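Alpha-L-arabinofuranosidase B (Aspergillus kawachii, PDB 6SXT) hydrolyses terminal non-reducing alpha-L-arabinofuranosyl residues from arabinoxylan, L-arabinan and arabinogalactan, pairing a catalytic domain with an arabinose-binding domain. Local coordinates at residues 36-41 with 66-71; 426-431 with 471-476. All coordinates share one frame; numbering follows the deposited sequence.

Contact 1 of 2, residues 36-41 with 66-71; sequences LQRGSD and ANTTCL. With NAG (2-acetamido-2-deoxy-beta-D-glucopyranose), chain D.
Gln37 and Leu71 form an antiparallel hydrogen-bonded pair that joins the end of strand 34-38 to the start of strand 70-75, neighbours in a four-stranded antiparallel sheet of the catalytic domain, flanked by strands 44-47 and 105-106. Gln37 N donates to Leu71 O and Leu71 N to Gln37 O, both over 2.9 Å. One step on, Arg38 and Cys70 make the non-hydrogen-bonded pair, and beyond the strands Gly39 N still reaches Thr69 O at 2.8 Å.

Among the side chains, Leu36 CD2 makes an apolar contact with Cys70 CB at 4.2 Å. The sulphur of Cys70 packs 3.7 Å from Arg38 CB, and Thr68 CG2 comes to 3.8 Å from the same carbon. Thr68 OG1, anti to its backbone N (chi1 -170°), is turned to residues 39-40 and lies 3.0 Å from Ser40 N.

The extended Arg38 chain leads away from the strand pair and grips Asp41 side-on: NE meets OD1 in the guanidinium plane but from above the carboxylate plane, while NH2 reaches OD2 at 2.9 Å in a salt bridge. Arg38 NH1 also bonds Phe64 O.

Covalently, Asn67 ND2 is linked to NAG C1.

The pairing thus rests on backbone bonds; a disulfide ties Cys70 to Cys65, and the Arg38-Asp41 salt bridge links the end of the strand to the loop that follows it.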
loop_
_atom_site.group_PDB
_atom_site.type_symbol
_atom_site.label_atom_id
_atom_site.label_comp_id
_atom_site.label_asym_id
_atom_site.label_seq_id
_atom_site.Cartn_x
_atom_site.Cartn_y
_atom_site.Cartn_z
ATOM N N LEU A 36 -5.434 -0.155 -14.878
ATOM C CA LEU A 36 -4.078 0.409 -14.861
ATOM C C LEU A 36 -4.029 1.660 -15.719
ATOM O O LEU A 36 -4.701 1.673 -16.770
ATOM C CB LEU A 36 -3.105 -0.588 -15.448
ATOM C CG LEU A 36 -2.857 -1.847 -14.643
ATOM C CD1 LEU A 36 -2.220 -2.915 -15.522
ATOM C CD2 LEU A 36 -1.987 -1.537 -13.426
ATOM N N GLN A 37 -3.142 2.579 -15.365
ATOM C CA GLN A 37 -2.765 3.718 -16.227
ATOM C C GLN A 37 -1.248 3.751 -16.274
ATOM O O GLN A 37 -0.644 3.687 -15.189
ATOM C CB GLN A 37 -3.319 5.030 -15.724
ATOM C CG GLN A 37 -2.984 6.199 -16.654
ATOM C CD GLN A 37 -3.604 7.485 -16.139
ATOM O OE1 GLN A 37 -3.896 7.652 -14.948
ATOM N NE2 GLN A 37 -3.949 8.388 -17.064
ATOM N N ARG A 38 -0.671 3.801 -17.453
ATOM C CA ARG A 38 0.797 3.804 -17.591
ATOM C C ARG A 38 1.292 5.206 -17.908
ATOM O O ARG A 38 0.623 5.977 -18.600
ATOM C CB ARG A 38 1.266 2.781 -18.613
ATOM C CG ARG A 38 0.876 3.070 -20.062
ATOM C CD ARG A 38 1.298 1.921 -20.935
ATOM N NE ARG A 38 0.850 2.153 -22.282
ATOM C CZ ARG A 38 0.903 1.271 -23.255
ATOM N NH1 ARG A 38 1.298 0.028 -23.026
ATOM N NH2 ARG A 38 0.447 1.618 -24.456
ATOM N N GLY A 39 2.506 5.487 -17.456
ATOM C CA GLY A 39 3.034 6.853 -17.574
ATOM C C GLY A 39 3.515 7.203 -18.954
ATOM O O GLY A 39 3.569 8.426 -19.277
ATOM N N SER A 40 3.874 6.250 -19.770
ATOM C CA SER A 40 4.455 6.495 -21.118
ATOM C C SER A 40 3.469 7.267 -21.994
ATOM O O SER A 40 3.830 8.257 -22.651
ATOM C CB SER A 40 4.826 5.206 -21.746
ATOM O OG SER A 40 3.662 4.341 -21.818
ATOM N N ASP A 41 2.196 6.889 -21.995
ATOM C CA ASP A 41 1.207 7.538 -22.882
ATOM C C ASP A 41 -0.068 7.905 -22.115
ATOM O O ASP A 41 -1.031 8.409 -22.742
ATOM C CB ASP A 41 0.939 6.680 -24.121
ATOM C CG ASP A 41 0.409 5.278 -23.841
ATOM O OD1 ASP A 41 0.003 5.039 -22.652
ATOM O OD2 ASP A 41 0.343 4.477 -24.792
ATOM N N ALA A 66 5.612 -2.445 -19.135
ATOM C CA ALA A 66 7.027 -2.634 -19.520
ATOM C C ALA A 66 7.644 -1.274 -19.875
ATOM O O ALA A 66 7.032 -0.461 -20.581
ATOM C CB ALA A 66 7.123 -3.584 -20.670
ATOM N N ASN A 67 8.851 -0.992 -19.367
ATOM C CA ASN A 67 9.593 0.225 -19.749
ATOM C C ASN A 67 8.809 1.478 -19.405
ATOM O O ASN A 67 8.949 2.477 -20.101
ATOM C CB ASN A 67 9.980 0.242 -21.232
ATOM C CG ASN A 67 10.709 -1.002 -21.576
ATOM O OD1 ASN A 67 10.105 -1.925 -22.124
ATOM N ND2 ASN A 67 11.984 -1.024 -21.214
ATOM N N THR A 68 7.999 1.445 -18.345
ATOM C CA THR A 68 7.308 2.630 -17.848
ATOM C C THR A 68 6.889 2.355 -16.414
ATOM O O THR A 68 7.418 1.403 -15.804
ATOM C CB THR A 68 6.154 3.022 -18.790
ATOM O OG1 THR A 68 5.644 4.299 -18.437
ATOM C CG2 THR A 68 5.014 2.011 -18.858
ATOM N N THR A 69 5.981 3.191 -15.950
ATOM C CA THR A 69 5.423 3.129 -14.588
ATOM C C THR A 69 3.918 2.955 -14.703
ATOM O O THR A 69 3.327 3.436 -15.677
ATOM C CB THR A 69 5.782 4.381 -13.785
ATOM O OG1 THR A 69 5.260 5.520 -14.468
ATOM C CG2 THR A 69 7.274 4.433 -13.568
ATOM N N CYS A 70 3.327 2.320 -13.710
ATOM C CA CYS A 70 1.864 2.105 -13.722
ATOM C C CYS A 70 1.269 2.481 -12.382
ATOM O O CYS A 70 1.887 2.251 -11.323
ATOM C CB CYS A 70 1.526 0.674 -14.032
ATOM S SG CYS A 70 1.514 0.335 -15.814
ATOM N N LEU A 71 0.048 2.986 -12.462
ATOM C CA LEU A 71 -0.816 3.301 -11.323
ATOM C C LEU A 71 -2.075 2.449 -11.453
ATOM O O LEU A 71 -2.519 2.179 -12.586
ATOM C CB LEU A 71 -1.206 4.763 -11.385
ATOM C CG LEU A 71 -0.059 5.763 -11.238
ATOM C CD1 LEU A 71 -0.553 7.189 -11.412
ATOM C CD2 LEU A 71 0.659 5.596 -9.904
HETATM C C1 NAG D . 12.774 -2.190 -21.474
HETATM C C2 NAG D . 13.913 -1.965 -22.461
HETATM C C3 NAG D . 14.686 -3.277 -22.691
HETATM C C4 NAG D . 15.091 -3.918 -21.352
HETATM C C5 NAG D . 13.964 -3.889 -20.324
HETATM C C6 NAG D . 14.461 -4.274 -18.907
HETATM C C7 NAG D . 13.442 -0.067 -23.955
HETATM C C8 NAG D . 12.817 0.394 -25.226
HETATM N N2 NAG D . 13.409 -1.386 -23.710
HETATM O O3 NAG D . 15.870 -3.068 -23.528
HETATM O O4 NAG D . 15.617 -5.232 -21.557
HETATM O O5 NAG D . 13.320 -2.607 -20.209
HETATM O O6 NAG D . 15.545 -3.385 -18.502
HETATM O O7 NAG D . 13.970 0.726 -23.174
#

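Contact 2 of 2, residues 426-431 with 471-476; sequences AALNGE and NDVSFE. With NAG (2-acetamido-2-deoxy-beta-D-glucopyranose), chain D.
Ala427 to Gly430 form a type I beta turn, closed by Gly430 N to Ala427 O, which packs against residues 471-476 where helix 469-472 gives way to strand 475-479. Asn429 CG lies between backbone N and carbonyl carbon (chi1 74°), and the two ends of its amide work separately. ND2 donates almost straight to Asn471 OD1 at 2.9 Å, tilted 22° from the acceptor's carbonyl plane, and also bonds Thr339 OG1; the two amide planes are 58° apart. OD1 accepts from Glu431 N at 2.8 Å, making an Asx turn, and comes close to Ser474 CB. Ser474 OG in turn receives Asn429 N at 3.2 Å and is also bonded to Asn470 O. Beside this polar centre, Leu428 CD1 meets Val473 CG2 at 3.8 Å. The carboxylates of Glu431 and Glu476, probably both charged, come within 4.5 Å (OE1 to OE2). NAG O6 donates to Ala427 O at 2.7 Å.

The loop between strands 422-426 and 433-437 is thereby held to the helix-to-strand junction of the beta-trefoil arabinose-binding domain; Leu428 also touches Phe469 of helix 469-472, Phe475 packs on strands 444-448 and 333-338, and substrate-binding Asp472 is salt-bridged to Arg446.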
loop_
_atom_site.group_PDB
_atom_site.type_symbol
_atom_site.label_atom_id
_atom_site.label_comp_id
_atom_site.label_asym_id
_atom_site.label_seq_id
_atom_site.Cartn_x
_atom_site.Cartn_y
_atom_site.Cartn_z
ATOM N N ALA A 426 14.697 -3.901 -13.154
ATOM C CA ALA A 426 15.345 -3.815 -14.475
ATOM C C ALA A 426 15.156 -2.391 -15.004
ATOM O O ALA A 426 14.036 -1.868 -15.067
ATOM C CB ALA A 426 14.743 -4.877 -15.382
ATOM N N ALA A 427 16.228 -1.715 -15.458
ATOM C CA ALA A 427 16.151 -0.303 -15.816
ATOM C C ALA A 427 15.043 -0.049 -16.836
ATOM O O ALA A 427 14.909 -0.809 -17.821
ATOM C CB ALA A 427 17.469 0.210 -16.376
ATOM N N LEU A 428 14.331 1.035 -16.656
ATOM C CA LEU A 428 13.237 1.390 -17.580
ATOM C C LEU A 428 13.770 1.614 -18.997
ATOM O O LEU A 428 13.011 1.387 -19.952
ATOM C CB LEU A 428 12.447 2.573 -17.086
ATOM C CG LEU A 428 11.753 2.413 -15.740
ATOM C CD1 LEU A 428 10.759 3.555 -15.537
ATOM C CD2 LEU A 428 11.074 1.076 -15.580
ATOM N N ASN A 429 15.026 2.067 -19.168
ATOM C CA ASN A 429 15.593 2.225 -20.528
ATOM C C ASN A 429 16.472 1.055 -20.926
ATOM O O ASN A 429 17.148 1.154 -21.953
ATOM C CB ASN A 429 16.317 3.581 -20.637
ATOM C CG ASN A 429 17.628 3.590 -19.897
ATOM O OD1 ASN A 429 17.996 2.576 -19.313
ATOM N ND2 ASN A 429 18.277 4.749 -19.927
ATOM N N GLY A 430 16.531 -0.028 -20.156
ATOM C CA GLY A 430 17.357 -1.206 -20.441
ATOM C C GLY A 430 18.838 -1.045 -20.125
ATOM O O GLY A 430 19.550 -1.995 -20.322
ATOM N N GLU A 431 19.253 0.063 -19.514
ATOM C CA GLU A 431 20.685 0.270 -19.183
ATOM C C GLU A 431 20.846 0.197 -17.661
ATOM O O GLU A 431 20.787 1.253 -17.010
ATOM C CB GLU A 431 21.139 1.611 -19.737
ATOM C CG GLU A 431 20.980 1.772 -21.248
ATOM C CD GLU A 431 21.576 3.078 -21.786
ATOM O OE1 GLU A 431 22.714 3.386 -21.415
ATOM O OE2 GLU A 431 20.908 3.763 -22.561
ATOM N N ASN A 471 15.013 7.634 -18.815
ATOM C CA ASN A 471 16.504 7.710 -18.811
ATOM C C ASN A 471 17.014 8.173 -17.440
ATOM O O ASN A 471 18.006 7.556 -16.933
ATOM C CB ASN A 471 16.969 8.638 -19.935
ATOM C CG ASN A 471 16.834 8.003 -21.293
ATOM O OD1 ASN A 471 16.881 6.785 -21.446
ATOM N ND2 ASN A 471 16.775 8.857 -22.310
ATOM N N ASP A 472 16.345 9.131 -16.827
ATOM C CA ASP A 472 16.799 9.796 -15.577
ATOM C C ASP A 472 16.615 8.880 -14.361
ATOM O O ASP A 472 17.158 9.229 -13.306
ATOM C CB ASP A 472 16.119 11.125 -15.328
ATOM C CG ASP A 472 16.366 12.213 -16.384
ATOM O OD1 ASP A 472 17.190 11.959 -17.328
ATOM O OD2 ASP A 472 15.690 13.240 -16.248
ATOM N N VAL A 473 15.929 7.730 -14.516
ATOM C CA VAL A 473 15.812 6.741 -13.412
ATOM C C VAL A 473 16.576 5.465 -13.738
ATOM O O VAL A 473 16.422 4.482 -12.991
ATOM C CB VAL A 473 14.334 6.448 -13.071
ATOM C CG1 VAL A 473 13.562 7.693 -12.729
ATOM C CG2 VAL A 473 13.647 5.607 -14.154
ATOM N N SER A 474 17.428 5.445 -14.753
ATOM C CA SER A 474 18.172 4.254 -15.151
ATOM C C SER A 474 19.658 4.508 -14.892
ATOM O O SER A 474 20.181 5.535 -15.415
ATOM C CB SER A 474 17.916 3.905 -16.592
ATOM O OG SER A 474 16.511 3.590 -16.786
ATOM N N PHE A 475 20.295 3.632 -14.153
ATOM C CA PHE A 475 21.726 3.780 -13.762
ATOM C C PHE A 475 22.456 2.491 -14.030
ATOM O O PHE A 475 21.994 1.409 -13.667
ATOM C CB PHE A 475 21.842 4.153 -12.290
ATOM C CG PHE A 475 21.141 5.428 -11.973
ATOM C CD1 PHE A 475 21.758 6.674 -12.124
ATOM C CD2 PHE A 475 19.810 5.423 -11.580
ATOM C CE1 PHE A 475 21.097 7.835 -11.818
ATOM C CE2 PHE A 475 19.152 6.596 -11.281
ATOM C CZ PHE A 475 19.775 7.813 -11.398
ATOM N N GLU A 476 23.653 2.580 -14.618
ATOM C CA GLU A 476 24.515 1.404 -14.783
ATOM C C GLU A 476 25.307 1.152 -13.516
ATOM O O GLU A 476 25.832 2.112 -12.915
ATOM C CB GLU A 476 25.459 1.604 -15.965
ATOM C CG GLU A 476 24.766 1.462 -17.312
ATOM C CD GLU A 476 24.497 0.031 -17.755
ATOM O OE1 GLU A 476 24.766 -0.922 -17.001
ATOM O OE2 GLU A 476 24.027 -0.108 -18.900
HETATM C C1 NAG D . 12.774 -2.190 -21.474
HETATM C C2 NAG D . 13.913 -1.965 -22.461
HETATM C C3 NAG D . 14.686 -3.277 -22.691
HETATM C C4 NAG D . 15.091 -3.918 -21.352
HETATM C C5 NAG D . 13.964 -3.889 -20.324
HETATM C C6 NAG D . 14.461 -4.274 -18.907
HETATM C C7 NAG D . 13.442 -0.067 -23.955
HETATM C C8 NAG D . 12.817 0.394 -25.226
HETATM N N2 NAG D . 13.409 -1.386 -23.710
HETATM O O3 NAG D . 15.870 -3.068 -23.528
HETATM O O4 NAG D . 15.617 -5.232 -21.557
HETATM O O5 NAG D . 13.320 -2.607 -20.209
HETATM O O6 NAG D . 15.545 -3.385 -18.502
HETATM O O7 NAG D . 13.970 0.726 -23.174
HETATM O O HOH W 1 24.658 2.148 -20.689
#

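In the fold
Both contacts are partly buried, one in each domain, with centres 15 Å apart where the two domains meet. Contact 2 is the more enclosed: five of its nine touching residues are buried and none exposed, against three buried and one exposed of nine in contact 1. Contact 1 pairs neighbouring strands through main-chain bonds; contact 2 has no such pairing between its segments and depends on the Asn429 amide and the Ser474 hydroxyl. They share no helix or strand, yet they touch directly: Asn67 ND2 approaches Leu428 O at 2.9 Å, a probable hydrogen bond, and Leu428 packs on Thr68 and Thr69. The sugar on Asn67 also lies against the turn of contact 2, so the glycan spans the domain boundary.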